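Local coordinates for antigen MTB48, Mycobacterial protein (Mycobacterium smegmatis, PDB 4WJ1) that is an ESX-1 type VII secretion protein that probably takes part in DNA conjugation, at least in the recipient strain, present here as its PE-PPE part, at residues 141-146 and 229-234. Sequence-based numbering, arbitrary orientation.
Sequences AAARII and ANHPTL
His231 ND1 is gripped by one short bond: it donates to Pro232 O at 2.7 Å, nearly straight (158°), onto a lone pair in the carbonyl plane and close to the plane of the imidazole. Because NE2, the other ring nitrogen, is hydrogen-bonded to Ser262 OG, the buried ring is pinned at both nitrogens and its rotation is fixed. CG lies anti to the backbone N (chi1 -170°), which carries the ring out to helix 139-147. There Ile146 sets CD1 over the centre of one face, 3.6 Å from the centroid of the His231 ring, a CH-pi contact, while Pro232 CD lies against the opposite face, offset toward the rim. The small side chains of Ala142 and Ala143 let the imidazole come close to the helix backbone: Ala142 CB is 3.5 Å from His231 NE2, and His231 CE1 reaches 3.4 Å from Ala143 N. Ala143 CB meets the ring edge in plane and also touches Pro232 O, at 3.4 Å. Farther out, Leu234 CD1 rests 4.0 Å from Arg144 CA and obliquely beside the guanidinium. Within the PPE domain, the contact packs short helix 139-147 against the turn between helices 187-230 and 234-242, where Thr233 is the N-cap; Ala265 and Leu266 of helix 248-272 touch His231, and Leu227 and Val228 of helix 187-230 back Ile146.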
# COMPACT_ATOMS: atom_id res chain seq x y z
N ALA A 141 -20.26 26.97 18.30
CA ALA A 141 -18.92 27.00 17.75
C ALA A 141 -18.60 25.71 17.01
O ALA A 141 -17.99 25.74 15.95
CB ALA A 141 -17.90 27.23 18.84
N ALA A 142 -19.03 24.58 17.57
CA ALA A 142 -18.73 23.29 16.97
C ALA A 142 -19.60 23.05 15.73
O ALA A 142 -19.12 22.52 14.72
CB ALA A 142 -18.90 22.18 17.98
N ALA A 143 -20.86 23.43 15.82
CA ALA A 143 -21.78 23.31 14.69
C ALA A 143 -21.23 24.08 13.49
O ALA A 143 -21.26 23.59 12.36
CB ALA A 143 -23.17 23.81 15.07
N ARG A 144 -20.70 25.26 13.77
CA ARG A 144 -20.12 26.13 12.75
C ARG A 144 -18.95 25.44 12.06
O ARG A 144 -18.86 25.42 10.83
CB ARG A 144 -19.65 27.44 13.39
CG ARG A 144 -19.28 28.56 12.43
CD ARG A 144 -20.26 29.73 12.57
NE ARG A 144 -20.60 29.95 13.98
CZ ARG A 144 -21.69 30.60 14.40
NH1 ARG A 144 -22.55 31.10 13.52
NH2 ARG A 144 -21.91 30.74 15.70
N ILE A 145 -18.06 24.88 12.86
CA ILE A 145 -16.88 24.20 12.35
C ILE A 145 -17.30 23.00 11.51
O ILE A 145 -16.79 22.79 10.41
CB ILE A 145 -15.96 23.75 13.49
CG1 ILE A 145 -15.27 24.95 14.12
CG2 ILE A 145 -14.92 22.74 13.01
CD1 ILE A 145 -14.61 24.62 15.41
N ILE A 146 -18.23 22.21 12.04
CA ILE A 146 -18.72 21.03 11.34
C ILE A 146 -19.35 21.42 9.99
O ILE A 146 -19.08 20.81 8.96
CB ILE A 146 -19.74 20.26 12.20
CG1 ILE A 146 -19.03 19.59 13.37
CG2 ILE A 146 -20.45 19.19 11.39
CD1 ILE A 146 -19.96 19.13 14.45
N ALA A 229 -25.12 13.82 11.77
CA ALA A 229 -26.50 13.45 12.06
C ALA A 229 -26.94 13.79 13.48
O ALA A 229 -28.05 14.26 13.68
CB ALA A 229 -26.69 11.95 11.80
N ASN A 230 -26.08 13.55 14.46
CA ASN A 230 -26.49 13.74 15.84
C ASN A 230 -26.05 15.06 16.46
O ASN A 230 -26.52 15.41 17.53
CB ASN A 230 -25.98 12.61 16.72
CG ASN A 230 -26.52 11.28 16.31
OD1 ASN A 230 -27.54 11.21 15.62
ND2 ASN A 230 -25.84 10.20 16.71
N HIS A 231 -25.13 15.77 15.83
CA HIS A 231 -24.66 17.01 16.41
C HIS A 231 -25.62 18.13 16.04
O HIS A 231 -26.22 18.09 14.97
CB HIS A 231 -23.25 17.35 15.95
CG HIS A 231 -22.63 18.49 16.69
ND1 HIS A 231 -22.91 19.81 16.40
CD2 HIS A 231 -21.78 18.51 17.75
CE1 HIS A 231 -22.23 20.59 17.22
NE2 HIS A 231 -21.54 19.83 18.05
N PRO A 232 -25.79 19.11 16.92
CA PRO A 232 -26.60 20.26 16.53
C PRO A 232 -26.12 20.86 15.21
O PRO A 232 -24.91 20.93 14.96
CB PRO A 232 -26.42 21.22 17.69
CG PRO A 232 -26.25 20.31 18.87
CD PRO A 232 -25.44 19.16 18.35
N THR A 233 -27.06 21.27 14.37
CA THR A 233 -26.71 21.78 13.05
C THR A 233 -26.50 23.27 13.09
O THR A 233 -26.81 23.93 14.08
CB THR A 233 -27.80 21.47 12.03
OG1 THR A 233 -29.03 22.05 12.47
CG2 THR A 233 -27.95 19.96 11.87
N LEU A 234 -25.96 23.81 12.00
CA LEU A 234 -25.73 25.22 11.93
C LEU A 234 -27.09 25.90 11.87
O LEU A 234 -27.28 26.96 12.45
CB LEU A 234 -24.85 25.57 10.71
CG LEU A 234 -24.34 27.01 10.68
CD1 LEU A 234 -23.78 27.44 12.03
CD2 LEU A 234 -23.29 27.18 9.60